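Local coordinates for protein fatty acid synthase 1, isoform A (PDB 6FN6) that probably carries out the ketoreduction, dehydration and enoyl-reduction steps that modify the growing acyl chain in insect fatty acid synthesis, at residues Leu565-Ala570 with Arg911-Ile916; Phe613-Leu618 with Cys637-Glu642. One frame throughout, in Å; residues are numbered along the deposited sequence.

Interaction 1. Residues Leu565-Ala570 with Arg911-Ile916; sequences LQVEHA and RLINAI
Q566 and L912, the latter just before strand 913-915, cross at about a right angle beside a short antiparallel pair, 565-567 with 913-915. Followed outward, Q566 CB lies 4.0 Å from L912 CB; CG, anti to the carbonyl carbon (chi1 -76°), is thereby set next to N914 OD1, at 3.5 Å; CD stays near L912 CB, and the amide OE1 finishes 3.6 Å from L912 CD1. The side chains of Q566 and N914 lie side by side, pointing the same way, their amide planes 42° apart. Four backbone bonds hold the strands together: L565 and V567 each give and accept one, with A915 and I913 respectively, and I913 N to V567 O, at 2.9 Å, is nearly straight (168°). The face opposite Q566 and N914 is apolar. V567 CG2 reaches A915 CB at 3.7 Å, and A570 CB, brought back over the pair by the turn through E568 and H569, sits 3.7 Å from A915 CB and 3.9 Å from I913 CG2. W585 of strand 583-587 touches I913 and A915 there. The example is a two-stranded antiparallel sheet, consistent with pairing of the chain going to and returning from an enoylreductase inserted between pseudo-ketoreductase and ketoreductase.

Interaction 2. Residues Phe613-Leu618 with Cys637-Glu642; sequences FRDVML and CVLGLE
R614 sends CG anti to its backbone N (chi1 -172°), and a bend at chi3 (138°) directs NE so that the guanidinium can turn back across L641; D615 has CG beside its own backbone N, and its carboxylate faces G640. The setting is the enoylreductase, a member of the medium-chain dehydrogenase/reductase family, where helix 613-620 packs on the loop leading into strand 642-646. L641 lies obliquely under the arginine: CD1 is 3.9 Å from R614 CB, while CD2 covers one face of the guanidinium toward its rim, 3.5 Å from R614 NH1. At the edge, in plane, V638 O approaches R614 NH2 at 3.7 Å. R614 NH1 also forms a salt bridge with D615 OD1, 3.2 Å away. That same oxygen accepts a weak but fairly straight bond from G640 N (3.5 Å, 162°), while D615 OD2 takes a weak one from N612 N, so the carboxylate joins the start of the helix to the loop. An alanine in place of R614 would probably leave D615 OD1 without its charged mate and open a gap over L641 CD2. Farther along the helix the contact becomes apolar, with L628 also touching L618. L618 and V638 cross at about a right angle there, and L618 CD2 meets V638 CG2 at 3.6 Å.

Along the chain the segments come in the order 565-570, 613-618, 637-642 and 911-916, so interaction 2 is enclosed by interaction 1. The centres lie 21 Å apart and the nearest atoms about 7 Å, without touching. Interaction 1 joins parts of the chain 341 residues apart; interaction 2 closes a much shorter loop. Neighbouring elements connect them: strand 570-574, which continues from 565-570, contributes Y571 and V572 against C637 and L639, and T664, hydrogen-bonded to A570 and weakly to H569, lies close in sequence to S661, which bonds G640. Interaction 1 probably holds the two ends of the enoylreductase region together, while interaction 2 packs a helix on a loop within it.

Interaction 1. Residues Leu565-Ala570 with Arg911-Ile916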
loop_
_atom_site.group_PDB
_atom_site.type_symbol
_atom_site.label_atom_id
_atom_site.label_comp_id
_atom_site.label_asym_id
_atom_site.label_seq_id
_atom_site.Cartn_x
_atom_site.Cartn_y
_atom_site.Cartn_z
ATOM N N LEU A 565 47.873 14.533 17.297
ATOM C CA LEU A 565 48.516 14.407 18.599
ATOM C C LEU A 565 47.975 13.192 19.347
ATOM O O LEU A 565 46.820 12.811 19.172
ATOM C CB LEU A 565 48.281 15.669 19.433
ATOM C CG LEU A 565 48.912 16.972 18.936
ATOM C CD1 LEU A 565 48.664 18.085 19.943
ATOM C CD2 LEU A 565 50.402 16.823 18.648
ATOM N N GLN A 566 48.818 12.578 20.171
ATOM C CA GLN A 566 48.414 11.407 20.945
ATOM C C GLN A 566 47.535 11.822 22.123
ATOM O O GLN A 566 48.023 12.342 23.124
ATOM C CB GLN A 566 49.637 10.634 21.446
ATOM C CG GLN A 566 50.335 9.800 20.378
ATOM C CD GLN A 566 51.228 8.720 20.969
ATOM O OE1 GLN A 566 51.876 8.926 21.997
ATOM N NE2 GLN A 566 51.259 7.559 20.324
ATOM N N VAL A 567 46.233 11.596 21.984
ATOM C CA VAL A 567 45.268 11.948 23.019
ATOM C C VAL A 567 44.792 10.698 23.753
ATOM O O VAL A 567 44.980 9.578 23.276
ATOM C CB VAL A 567 44.080 12.718 22.417
ATOM C CG1 VAL A 567 44.571 13.960 21.684
ATOM C CG2 VAL A 567 43.278 11.822 21.474
ATOM N N GLU A 568 44.188 10.891 24.920
ATOM C CA GLU A 568 43.703 9.771 25.720
ATOM C C GLU A 568 42.300 9.335 25.300
ATOM O O GLU A 568 42.002 8.142 25.258
ATOM C CB GLU A 568 43.709 10.142 27.202
ATOM C CG GLU A 568 43.378 8.982 28.130
ATOM C CD GLU A 568 43.431 9.371 29.594
ATOM O OE1 GLU A 568 43.542 10.581 29.886
ATOM O OE2 GLU A 568 43.360 8.467 30.452
ATOM N N HIS A 569 41.444 10.309 25.003
ATOM C CA HIS A 569 40.063 10.035 24.616
ATOM C C HIS A 569 39.726 10.641 23.262
ATOM O O HIS A 569 40.025 11.809 22.996
ATOM C CB HIS A 569 39.091 10.553 25.675
ATOM C CG HIS A 569 39.217 9.862 26.996
ATOM N ND1 HIS A 569 39.190 8.490 27.120
ATOM C CD2 HIS A 569 39.362 10.351 28.250
ATOM C CE1 HIS A 569 39.319 8.162 28.392
ATOM N NE2 HIS A 569 39.426 9.272 29.099
ATOM N N ALA A 570 39.091 9.843 22.412
ATOM C CA ALA A 570 38.733 10.290 21.076
ATOM C C ALA A 570 37.543 9.519 20.527
ATOM O O ALA A 570 37.172 8.464 21.044
ATOM C CB ALA A 570 39.924 10.148 20.143
ATOM N N ARG A 911 46.049 3.904 27.371
ATOM C CA ARG A 911 46.502 3.995 25.986
ATOM C C ARG A 911 46.330 5.400 25.441
ATOM O O ARG A 911 45.570 6.208 25.973
ATOM C CB ARG A 911 45.760 3.020 25.064
ATOM C CG ARG A 911 46.217 1.575 25.132
ATOM C CD ARG A 911 45.799 0.850 23.854
ATOM N NE ARG A 911 46.014 -0.594 23.904
ATOM C CZ ARG A 911 45.917 -1.400 22.850
ATOM N NH1 ARG A 911 45.612 -0.908 21.654
ATOM N NH2 ARG A 911 46.130 -2.702 22.984
ATOM N N LEU A 912 47.053 5.668 24.361
ATOM C CA LEU A 912 46.936 6.919 23.640
ATOM C C LEU A 912 46.614 6.585 22.196
ATOM O O LEU A 912 47.088 5.582 21.660
ATOM C CB LEU A 912 48.230 7.728 23.732
ATOM C CG LEU A 912 48.629 8.240 25.118
ATOM C CD1 LEU A 912 50.007 8.869 25.058
ATOM C CD2 LEU A 912 47.611 9.231 25.658
ATOM N N ILE A 913 45.804 7.424 21.567
ATOM C CA ILE A 913 45.415 7.210 20.184
ATOM C C ILE A 913 45.634 8.505 19.425
ATOM O O ILE A 913 45.415 9.592 19.956
ATOM C CB ILE A 913 43.953 6.726 20.083
ATOM C CG1 ILE A 913 43.597 6.403 18.627
ATOM C CG2 ILE A 913 43.001 7.771 20.656
ATOM C CD1 ILE A 913 42.267 5.676 18.457
ATOM N N ASN A 914 46.088 8.385 18.184
ATOM C CA ASN A 914 46.339 9.558 17.365
ATOM C C ASN A 914 45.025 10.112 16.834
ATOM O O ASN A 914 44.339 9.473 16.035
ATOM C CB ASN A 914 47.284 9.210 16.215
ATOM C CG ASN A 914 48.661 8.807 16.698
ATOM O OD1 ASN A 914 49.524 9.655 16.927
ATOM N ND2 ASN A 914 48.873 7.506 16.864
ATOM N N ALA A 915 44.682 11.313 17.291
ATOM C CA ALA A 915 43.456 11.974 16.876
ATOM C C ALA A 915 43.723 13.451 16.641
ATOM O O ALA A 915 44.666 14.020 17.194
ATOM C CB ALA A 915 42.367 11.791 17.926
ATOM N N ILE A 916 42.896 14.067 15.806
ATOM C CA ILE A 916 43.003 15.494 15.560
ATOM C C ILE A 916 42.696 16.191 16.880
ATOM O O ILE A 916 41.618 15.994 17.444
ATOM C CB ILE A 916 42.063 15.943 14.431
ATOM C CG1 ILE A 916 42.459 15.258 13.122
ATOM C CG2 ILE A 916 42.105 17.459 14.268
ATOM C CD1 ILE A 916 41.453 15.427 12.002
#

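Interaction 2. Residues Phe613-Leu618 with Cys637-Glu642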
loop_
_atom_site.group_PDB
_atom_site.type_symbol
_atom_site.label_atom_id
_atom_site.label_comp_id
_atom_site.label_asym_id
_atom_site.label_seq_id
_atom_site.Cartn_x
_atom_site.Cartn_y
_atom_site.Cartn_z
ATOM N N PHE A 613 24.991 -0.800 9.309
ATOM C CA PHE A 613 24.587 -0.089 8.102
ATOM C C PHE A 613 24.193 1.356 8.412
ATOM O O PHE A 613 24.417 2.251 7.598
ATOM C CB PHE A 613 23.433 -0.818 7.405
ATOM C CG PHE A 613 23.867 -2.015 6.603
ATOM C CD1 PHE A 613 24.764 -1.873 5.556
ATOM C CD2 PHE A 613 23.379 -3.280 6.892
ATOM C CE1 PHE A 613 25.167 -2.969 4.812
ATOM C CE2 PHE A 613 23.779 -4.380 6.151
ATOM C CZ PHE A 613 24.675 -4.223 5.111
ATOM N N ARG A 614 23.626 1.586 9.593
ATOM C CA ARG A 614 23.202 2.928 9.976
ATOM C C ARG A 614 24.392 3.885 9.983
ATOM O O ARG A 614 24.262 5.049 9.608
ATOM C CB ARG A 614 22.524 2.909 11.347
ATOM C CG ARG A 614 21.880 4.236 11.744
ATOM C CD ARG A 614 21.341 4.183 13.167
ATOM N NE ARG A 614 21.620 5.397 13.929
ATOM C CZ ARG A 614 22.826 5.749 14.366
ATOM N NH1 ARG A 614 23.882 4.993 14.104
ATOM N NH2 ARG A 614 22.981 6.868 15.061
ATOM N N ASP A 615 25.549 3.391 10.405
ATOM C CA ASP A 615 26.764 4.198 10.406
ATOM C C ASP A 615 27.188 4.511 8.975
ATOM O O ASP A 615 27.584 5.634 8.666
ATOM C CB ASP A 615 27.893 3.482 11.151
ATOM C CG ASP A 615 27.591 3.291 12.624
ATOM O OD1 ASP A 615 26.776 4.060 13.171
ATOM O OD2 ASP A 615 28.159 2.362 13.233
ATOM N N VAL A 616 27.099 3.511 8.103
ATOM C CA VAL A 616 27.461 3.683 6.703
ATOM C C VAL A 616 26.505 4.665 6.038
ATOM O O VAL A 616 26.931 5.580 5.335
ATOM C CB VAL A 616 27.459 2.335 5.952
ATOM C CG1 VAL A 616 27.908 2.523 4.504
ATOM C CG2 VAL A 616 28.346 1.324 6.657
ATOM N N MET A 617 25.210 4.471 6.268
ATOM C CA MET A 617 24.186 5.299 5.641
ATOM C C MET A 617 24.345 6.752 6.067
ATOM O O MET A 617 24.225 7.663 5.249
ATOM C CB MET A 617 22.785 4.791 5.997
ATOM C CG MET A 617 22.441 3.434 5.397
ATOM S SD MET A 617 22.507 3.413 3.597
ATOM C CE MET A 617 22.205 1.678 3.265
ATOM N N LEU A 618 24.613 6.968 7.350
ATOM C CA LEU A 618 24.806 8.319 7.862
ATOM C C LEU A 618 26.033 8.965 7.233
ATOM O O LEU A 618 25.975 10.102 6.767
ATOM C CB LEU A 618 24.948 8.304 9.383
ATOM C CG LEU A 618 25.035 9.667 10.074
ATOM C CD1 LEU A 618 23.903 10.598 9.656
ATOM C CD2 LEU A 618 25.052 9.494 11.580
ATOM N N CYS A 637 29.541 13.530 17.844
ATOM C CA CYS A 637 29.857 12.121 18.060
ATOM C C CYS A 637 28.586 11.277 18.008
ATOM O O CYS A 637 27.831 11.232 18.976
ATOM C CB CYS A 637 30.565 11.942 19.406
ATOM S SG CYS A 637 30.700 10.236 19.996
ATOM N N VAL A 638 28.337 10.633 16.869
ATOM C CA VAL A 638 27.101 9.876 16.679
ATOM C C VAL A 638 27.335 8.437 16.210
ATOM O O VAL A 638 26.439 7.601 16.303
ATOM C CB VAL A 638 26.172 10.605 15.688
ATOM C CG1 VAL A 638 25.743 11.941 16.256
ATOM C CG2 VAL A 638 26.870 10.806 14.348
ATOM N N LEU A 639 28.526 8.148 15.703
ATOM C CA LEU A 639 28.817 6.821 15.173
ATOM C C LEU A 639 28.981 5.812 16.309
ATOM O O LEU A 639 29.380 6.176 17.415
ATOM C CB LEU A 639 30.081 6.861 14.310
ATOM C CG LEU A 639 30.032 7.806 13.103
ATOM C CD1 LEU A 639 31.403 7.915 12.443
ATOM C CD2 LEU A 639 28.982 7.377 12.091
ATOM N N GLY A 640 28.665 4.547 16.039
ATOM C CA GLY A 640 28.831 3.501 17.033
ATOM C C GLY A 640 27.539 3.127 17.731
ATOM O O GLY A 640 27.044 3.880 18.568
ATOM N N LEU A 641 27.000 1.958 17.395
ATOM C CA LEU A 641 25.719 1.526 17.937
ATOM C C LEU A 641 25.887 0.487 19.044
ATOM O O LEU A 641 24.999 0.304 19.879
ATOM C CB LEU A 641 24.853 0.952 16.818
ATOM C CG LEU A 641 24.149 1.969 15.914
ATOM C CD1 LEU A 641 23.542 1.252 14.724
ATOM C CD2 LEU A 641 23.091 2.761 16.662
ATOM N N GLU A 642 27.025 -0.196 19.041
ATOM C CA GLU A 642 27.297 -1.244 20.018
ATOM C C GLU A 642 28.795 -1.406 20.229
ATOM O O GLU A 642 29.596 -0.873 19.461
ATOM C CB GLU A 642 26.687 -2.570 19.561
ATOM C CG GLU A 642 27.267 -3.087 18.251
ATOM C CD GLU A 642 26.543 -4.309 17.720
ATOM O OE1 GLU A 642 26.113 -5.155 18.532
ATOM O OE2 GLU A 642 26.405 -4.423 16.484
#